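Local coordinates for lipid II:glycine glycyltransferase (Staphylococcus aureus, PDB 6SNR), which probably adds the first glycine of the pentaglycine bridge to the lysine side chain of lipid II, using glycyl-tRNA(Gly) as donor, at residues A55-K60 / D91-I96; G21-L26 / D218-D223; S211-I216 / G306-F311. All coordinates share one frame; numbering follows the deposited sequence.

Contact 1. Residues A55-K60 / D91-I96; sequences AQLLFK and DSAKEI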
# COMPACT_ATOMS: atom_id res chain seq x y z
N ALA A 55 13.15 6.59 18.33
CA ALA A 55 12.59 7.58 17.41
C ALA A 55 13.64 8.02 16.42
O ALA A 55 14.83 8.13 16.73
CB ALA A 55 12.01 8.75 18.20
N GLN A 56 13.21 8.22 15.19
CA GLN A 56 13.97 8.78 14.15
C GLN A 56 13.45 10.20 13.86
O GLN A 56 12.28 10.41 13.57
CB GLN A 56 13.82 7.94 12.88
CG GLN A 56 14.59 8.45 11.75
CD GLN A 56 14.67 7.44 10.65
OE1 GLN A 56 13.70 7.24 9.90
NE2 GLN A 56 15.79 6.79 10.58
N LEU A 57 14.32 11.17 14.04
CA LEU A 57 14.03 12.60 13.89
C LEU A 57 14.50 13.07 12.56
O LEU A 57 15.67 12.84 12.18
CB LEU A 57 14.78 13.41 15.01
CG LEU A 57 14.32 13.32 16.45
CD1 LEU A 57 14.14 11.95 17.04
CD2 LEU A 57 15.30 14.14 17.31
N LEU A 58 13.64 13.74 11.79
CA LEU A 58 14.03 14.32 10.55
C LEU A 58 14.03 15.82 10.73
O LEU A 58 13.06 16.41 11.20
CB LEU A 58 13.06 13.96 9.41
CG LEU A 58 13.09 12.46 9.06
CD1 LEU A 58 12.00 12.11 8.04
CD2 LEU A 58 14.45 12.10 8.51
N PHE A 59 15.10 16.44 10.29
CA PHE A 59 15.23 17.91 10.29
C PHE A 59 15.29 18.52 8.91
O PHE A 59 15.96 17.99 8.00
CB PHE A 59 16.56 18.30 11.05
CG PHE A 59 16.53 18.00 12.49
CD1 PHE A 59 16.10 18.92 13.41
CD2 PHE A 59 16.98 16.79 12.99
CE1 PHE A 59 16.07 18.64 14.75
CE2 PHE A 59 16.93 16.50 14.32
CZ PHE A 59 16.48 17.41 15.24
N LYS A 60 14.70 19.73 8.77
CA LYS A 60 14.79 20.45 7.52
C LYS A 60 14.77 21.93 7.84
O LYS A 60 13.98 22.37 8.64
CB LYS A 60 13.68 20.11 6.55
CG LYS A 60 13.83 20.72 5.16
CD LYS A 60 12.80 20.19 4.19
CE LYS A 60 12.78 20.96 2.88
NZ LYS A 60 11.88 20.31 1.87
N ASP A 91 12.98 14.07 26.43
CA ASP A 91 14.22 14.65 26.94
C ASP A 91 15.33 14.59 25.87
O ASP A 91 15.96 15.61 25.55
CB ASP A 91 14.67 13.95 28.21
CG ASP A 91 13.88 14.35 29.49
OD1 ASP A 91 13.07 15.32 29.51
OD2 ASP A 91 14.11 13.67 30.51
N SER A 92 15.52 13.40 25.30
CA SER A 92 16.53 13.24 24.25
C SER A 92 16.25 14.04 23.00
O SER A 92 17.16 14.61 22.40
CB SER A 92 16.75 11.76 23.91
OG SER A 92 17.25 11.04 25.04
N ALA A 93 14.99 14.05 22.55
CA ALA A 93 14.65 14.83 21.37
C ALA A 93 14.85 16.31 21.56
O ALA A 93 15.32 16.96 20.67
CB ALA A 93 13.21 14.57 20.84
N LYS A 94 14.53 16.81 22.75
CA LYS A 94 14.71 18.24 23.04
C LYS A 94 16.18 18.62 22.98
O LYS A 94 16.52 19.61 22.44
CB LYS A 94 14.15 18.57 24.42
CG LYS A 94 12.64 18.71 24.47
CD LYS A 94 12.12 18.71 25.89
CE LYS A 94 12.71 19.89 26.65
NZ LYS A 94 11.86 20.14 27.82
N GLU A 95 17.05 17.76 23.52
CA GLU A 95 18.50 18.04 23.43
C GLU A 95 18.99 18.22 21.97
O GLU A 95 19.70 19.16 21.58
CB GLU A 95 19.30 16.91 24.08
CG GLU A 95 19.12 16.68 25.55
CD GLU A 95 20.23 15.84 26.18
OE1 GLU A 95 21.24 15.52 25.50
OE2 GLU A 95 20.09 15.51 27.38
N ILE A 96 18.62 17.26 21.11
CA ILE A 96 19.05 17.30 19.74
C ILE A 96 18.41 18.50 19.01
O ILE A 96 19.05 19.24 18.29
CB ILE A 96 18.68 15.97 19.06
CG1 ILE A 96 19.44 14.83 19.68
CG2 ILE A 96 18.95 16.03 17.57
CD1 ILE A 96 19.05 13.47 19.16

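Contact 2. Residues G21-L26 / D218-D223; sequences GDLLQL and DALHED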
# COMPACT_ATOMS: atom_id res chain seq x y z
N GLY A 21 5.26 0.83 15.66
CA GLY A 21 6.16 1.01 14.55
C GLY A 21 5.48 1.39 13.26
O GLY A 21 4.25 1.33 13.14
N ASP A 22 6.28 1.86 12.30
CA ASP A 22 5.73 2.34 11.02
C ASP A 22 6.87 2.43 10.04
O ASP A 22 8.04 2.70 10.43
CB ASP A 22 5.03 3.71 11.15
CG ASP A 22 4.20 4.05 9.92
OD1 ASP A 22 3.09 3.44 9.83
OD2 ASP A 22 4.64 4.82 9.05
N LEU A 23 6.53 2.29 8.76
CA LEU A 23 7.44 2.55 7.65
C LEU A 23 8.22 3.90 7.80
O LEU A 23 9.42 3.98 7.49
CB LEU A 23 6.64 2.58 6.35
CG LEU A 23 7.34 2.91 5.07
CD1 LEU A 23 8.35 1.82 4.74
CD2 LEU A 23 6.34 3.16 3.91
N LEU A 24 7.54 4.96 8.24
CA LEU A 24 8.14 6.29 8.23
C LEU A 24 9.17 6.49 9.36
O LEU A 24 9.81 7.53 9.38
CB LEU A 24 7.03 7.37 8.29
CG LEU A 24 5.98 7.38 7.19
CD1 LEU A 24 5.23 8.73 7.10
CD2 LEU A 24 6.32 6.80 5.85
N GLN A 25 9.36 5.47 10.22
CA GLN A 25 10.40 5.45 11.25
C GLN A 25 11.61 4.56 10.90
O GLN A 25 12.53 4.43 11.72
CB GLN A 25 9.86 5.13 12.60
CG GLN A 25 9.00 6.25 13.20
CD GLN A 25 9.89 7.41 13.64
OE1 GLN A 25 9.97 8.52 13.01
NE2 GLN A 25 10.60 7.13 14.64
N LEU A 26 11.58 3.94 9.73
CA LEU A 26 12.72 3.08 9.30
C LEU A 26 13.88 3.91 8.79
O LEU A 26 13.71 4.93 8.11
CB LEU A 26 12.29 2.07 8.21
CG LEU A 26 11.20 1.08 8.62
CD1 LEU A 26 10.90 0.16 7.43
CD2 LEU A 26 11.66 0.26 9.81
N ASP A 218 14.94 1.99 -4.34
CA ASP A 218 16.32 1.62 -4.13
C ASP A 218 16.72 1.57 -2.66
O ASP A 218 17.63 0.82 -2.28
CB ASP A 218 17.24 2.62 -4.82
CG ASP A 218 17.22 2.54 -6.35
OD1 ASP A 218 16.69 1.56 -6.92
OD2 ASP A 218 17.73 3.49 -6.97
N ALA A 219 16.12 2.40 -1.82
CA ALA A 219 16.44 2.35 -0.39
C ALA A 219 15.92 1.11 0.30
O ALA A 219 16.58 0.49 1.13
CB ALA A 219 15.89 3.59 0.31
N LEU A 220 14.68 0.79 -0.01
CA LEU A 220 13.95 -0.21 0.74
C LEU A 220 13.87 -1.63 0.10
O LEU A 220 13.63 -2.58 0.81
CB LEU A 220 12.56 0.35 1.00
CG LEU A 220 12.55 1.51 2.04
CD1 LEU A 220 11.55 2.56 1.59
CD2 LEU A 220 12.17 0.97 3.40
N HIS A 221 14.02 -1.73 -1.20
CA HIS A 221 13.85 -3.01 -1.90
C HIS A 221 14.86 -4.10 -1.47
O HIS A 221 14.49 -5.27 -1.24
CB HIS A 221 13.88 -2.86 -3.39
CG HIS A 221 13.82 -4.17 -4.12
ND1 HIS A 221 12.73 -5.01 -4.03
CD2 HIS A 221 14.72 -4.78 -4.93
CE1 HIS A 221 12.97 -6.10 -4.76
NE2 HIS A 221 14.17 -5.98 -5.30
N GLU A 222 16.10 -3.67 -1.29
CA GLU A 222 17.19 -4.54 -0.81
C GLU A 222 16.79 -5.38 0.42
O GLU A 222 17.09 -6.56 0.50
CB GLU A 222 18.39 -3.63 -0.44
CG GLU A 222 19.75 -4.30 -0.48
CD GLU A 222 20.80 -3.58 0.35
OE1 GLU A 222 20.48 -2.67 1.16
OE2 GLU A 222 21.96 -3.97 0.20
N ASP A 223 16.10 -4.75 1.38
CA ASP A 223 15.60 -5.37 2.59
C ASP A 223 14.25 -6.09 2.48
O ASP A 223 13.73 -6.64 3.47
CB ASP A 223 15.50 -4.30 3.71
CG ASP A 223 16.82 -3.62 3.97
OD1 ASP A 223 17.90 -4.29 4.11
OD2 ASP A 223 16.82 -2.38 4.00

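Contact 3. Residues S211-I216 / G306-F311; sequences SYFENI and GALLMF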
# COMPACT_ATOMS: atom_id res chain seq x y z
N SER A 211 12.64 8.95 -11.53
CA SER A 211 13.64 9.18 -10.49
C SER A 211 13.04 9.22 -9.09
O SER A 211 13.68 8.80 -8.11
CB SER A 211 14.39 10.50 -10.76
OG SER A 211 15.15 10.34 -11.93
N TYR A 212 11.83 9.75 -9.01
CA TYR A 212 11.09 9.85 -7.76
C TYR A 212 10.75 8.45 -7.21
O TYR A 212 10.92 8.17 -6.01
CB TYR A 212 9.81 10.69 -7.94
CG TYR A 212 8.93 10.69 -6.70
CD1 TYR A 212 7.95 9.69 -6.52
CD2 TYR A 212 9.07 11.65 -5.72
CE1 TYR A 212 7.16 9.68 -5.38
CE2 TYR A 212 8.29 11.63 -4.59
CZ TYR A 212 7.33 10.65 -4.42
OH TYR A 212 6.55 10.67 -3.29
N PHE A 213 10.33 7.55 -8.09
CA PHE A 213 10.05 6.19 -7.67
C PHE A 213 11.32 5.37 -7.42
O PHE A 213 11.37 4.52 -6.53
CB PHE A 213 9.07 5.54 -8.69
CG PHE A 213 7.77 6.26 -8.79
CD1 PHE A 213 6.91 6.28 -7.70
CD2 PHE A 213 7.40 6.93 -9.94
CE1 PHE A 213 5.72 6.98 -7.76
CE2 PHE A 213 6.21 7.61 -10.00
CZ PHE A 213 5.36 7.64 -8.92
N GLU A 214 12.37 5.60 -8.21
CA GLU A 214 13.62 4.94 -8.01
C GLU A 214 14.20 5.27 -6.60
O GLU A 214 14.74 4.40 -5.97
CB GLU A 214 14.60 5.33 -9.13
CG GLU A 214 14.36 4.51 -10.40
CD GLU A 214 15.17 5.00 -11.59
OE1 GLU A 214 15.61 6.18 -11.59
OE2 GLU A 214 15.32 4.21 -12.54
N ASN A 215 14.02 6.49 -6.16
CA ASN A 215 14.54 6.96 -4.87
C ASN A 215 13.92 6.17 -3.72
O ASN A 215 14.60 5.66 -2.84
CB ASN A 215 14.20 8.41 -4.71
CG ASN A 215 14.70 9.00 -3.41
OD1 ASN A 215 15.89 8.98 -3.14
ND2 ASN A 215 13.79 9.57 -2.62
N ILE A 216 12.62 5.99 -3.80
CA ILE A 216 11.96 5.14 -2.79
C ILE A 216 12.33 3.65 -2.93
O ILE A 216 12.72 2.93 -1.97
CB ILE A 216 10.42 5.40 -2.80
CG1 ILE A 216 9.78 5.19 -4.17
CG2 ILE A 216 10.10 6.83 -2.41
CD1 ILE A 216 8.34 5.65 -4.24
N GLY A 306 0.16 -1.42 -12.48
CA GLY A 306 1.33 -1.63 -11.63
C GLY A 306 1.14 -0.93 -10.30
O GLY A 306 0.26 -0.05 -10.14
N ALA A 307 1.93 -1.38 -9.31
CA ALA A 307 1.86 -0.79 -7.99
C ALA A 307 3.11 -1.03 -7.18
O ALA A 307 3.84 -2.00 -7.39
CB ALA A 307 0.68 -1.37 -7.27
N LEU A 308 3.34 -0.14 -6.21
CA LEU A 308 4.39 -0.28 -5.23
C LEU A 308 3.83 -0.65 -3.86
O LEU A 308 2.91 0.01 -3.38
CB LEU A 308 5.15 1.03 -5.17
CG LEU A 308 6.10 1.38 -6.31
CD1 LEU A 308 6.58 2.84 -6.21
CD2 LEU A 308 7.30 0.46 -6.33
N LEU A 309 4.39 -1.71 -3.25
CA LEU A 309 3.95 -2.30 -1.99
C LEU A 309 5.13 -2.20 -1.02
O LEU A 309 6.22 -2.63 -1.34
CB LEU A 309 3.61 -3.78 -2.17
CG LEU A 309 3.14 -4.59 -0.99
CD1 LEU A 309 1.81 -4.05 -0.50
CD2 LEU A 309 3.06 -6.09 -1.30
N MET A 310 4.91 -1.56 0.13
CA MET A 310 5.97 -1.39 1.15
C MET A 310 5.68 -2.19 2.37
O MET A 310 4.54 -2.59 2.62
CB MET A 310 6.05 0.10 1.59
CG MET A 310 6.00 1.12 0.50
SD MET A 310 7.14 0.86 -0.85
CE MET A 310 6.01 0.56 -2.14
N PHE A 311 6.69 -2.41 3.23
CA PHE A 311 6.51 -3.15 4.46
C PHE A 311 7.26 -2.52 5.63
O PHE A 311 8.35 -1.94 5.44
CB PHE A 311 7.08 -4.56 4.38
CG PHE A 311 6.35 -5.45 3.39
CD1 PHE A 311 6.72 -5.49 2.07
CD2 PHE A 311 5.32 -6.20 3.83
CE1 PHE A 311 6.03 -6.32 1.15
CE2 PHE A 311 4.63 -7.03 2.96
CZ PHE A 311 4.97 -7.08 1.62

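Contact 1. Residues A55-K60 / D91-I96
The ring of Phe-59 meets the CG2 methyl of Ile-96 at an oblique angle, with CZ as its closest atom at 3.7 Å and CE2 beside it. The ring also meets that of Tyr-39 on the adjacent strand, their planes inclined by about 25°, while the Phe-59 side chain touches Thr-68 and Cys-70 of strand 68-78, on the other side of its own strand. The contact belongs to the first sheet of the FemABX fold. Helix 83-99 here connects the neighbouring parallel strands 68-78 and 102-107, a beta-alpha-beta crossover, and also lies over strand 50-61. Strand 55-60 and helix 91-96 run in nearly the same direction, their axes at 24° and 10.6 Å apart at closest approach.

Two residues on the same side of the strand, Leu-57 and Phe-59, face two residues one helical turn apart, Ala-93 and Ile-96. All that meets is hydrocarbon. With CG1 turned beside its backbone N (chi1 -64°), Ile-96 places CG2 anti to that nitrogen, and this short branch, not the longer one, reaches the strand. The Ile-96 and Phe-59 side chains as wholes cross at about a right angle. Two residues earlier on the strand, the CD2 methyl of Leu-57 sits 4.1 Å from both Ala-93 CB and Ile-96 CG2, so that the Ile-96 methyl touches both strand side chains.

Contact 2. Residues G21-L26 / D218-D223
Leu-220 points its side chain from helix 210-220 at a pair of leucines, Leu-23 and Leu-26, in the turn that precedes helix 27-33. One methyl does the touching for the helix: Leu-220 CD2 lies 4.1 Å from Leu-23 CD1, and the same CD2 stands 4.3 Å from Leu-26 CD1. The two loop leucines reach it differently. Leu-26 already directs its CB at Leu-220, whereas that of Leu-23 leaves its backbone to one side of the helix segment, and CG, set anti to the backbone N (chi1 176°), helps to carry CD1 back to Leu-220. The Leu-23 and Leu-220 side chains are inclined to one another, so the meeting is methyl against methyl and not lengthwise.

The spacing of the pair follows from the backbone. Residues 23-25 form a 3-10 turn, with Leu-26 N bonded to Leu-23 O at 3.1 Å, and Leu-26 takes the N-cap position of the next helix. An Asx turn starts the segment: Leu-24 N donates to Asp-22 OD2 over 3.0 Å and almost straight (171°), meeting the oxygen on its anti side and 32° out of the carboxylate plane. The other carboxylate oxygen, Asp-22 OD1, bonds to the hydroxyl of Tyr-317, a residue of the second sheet.

Polar links lie beside the leucines. Lys-28 of helix 27-33 forms salt bridges with Glu-222 and Asp-223 and a hydrogen bond to Ala-219 O. The segments thus join the two sheet-bearing halves of the protein. Between them the buried leucines supply nondirectional contact over a small area, while charged and hydrogen-bonded groups around them probably fix the relative placement more specifically.

Contact 3. Residues S211-I216 / G306-F311
Leu-308 of strand 302-312 meets Phe-213 and Ile-216 of helix 210-220 through a single methyl, and this apolar contact is all that joins the two segments directly. Leu-308 CD1 lies 3.8 Å from Phe-213 CD1, approaching the phenyl ring obliquely, and, with nearly the same spacing, 3.9 Å from Ile-216 CD1. Phe-213 and Ile-216 are one turn apart on the helix, so the leucine methyl rests against the pair, whose own end atoms also touch, with both helix side chains angled against it. Ile-216 has CG1 in the crowded position between backbone N and carbonyl carbon (chi1 56°); the extended second torsion (chi2 -171°) then carries CD1 out to the leucine.

Aromatic contacts frame the phenyl ring. One face receives the neighbouring Tyr-212, whose CD1 lies 3.7 Å above the Phe-213 plane and offset toward the rim; Phe-213 CE1 in turn sits in plane at the tyrosine edge. Phe-192 and Tyr-320 make edge-to-face contacts with Phe-213, which ties the helix to helix 189-202 and to the adjoining strand.

Backbone bonding secures both partners. Within the helix Asn-215 N bonds to Ser-211 O at 3.0 Å. Strand 302-312 is paired with its neighbours on both sides, Leu-308 with Leu-319 and Tyr-320, Ala-307 with Phe-229.

While Leu-308 turns to helix 210-220, Ala-307 and Leu-309 touch helix 332-347 on the opposite face of the sheet. A central mixed sheet covered by helices on both faces is the layered alpha/beta arrangement of GNAT-like domains, consistent with the placing of the FemAB family in the acetyltransferase clan.

How the contacts relate
All three contacts are buried and made by aliphatic or aromatic carbon, but contact 1 lies far out, about 28 Å from the chain centre, and contacts 2 and 3 near the middle. Contacts 1 and 3 each lay a helix on a strand, in the first and second sheet; their centres are about 27 Å apart and they do not touch. Contact 2 lies between them and joins the two halves, a loop meeting helix 210-220, the element it shares with contact 3. There Leu-23 also packs on Met-310 of strand 302-312, while toward contact 1 Gln-25 touches Gln-56. Aromatic rings take part in the helix-strand contacts, whereas contact 2 is leucine alone.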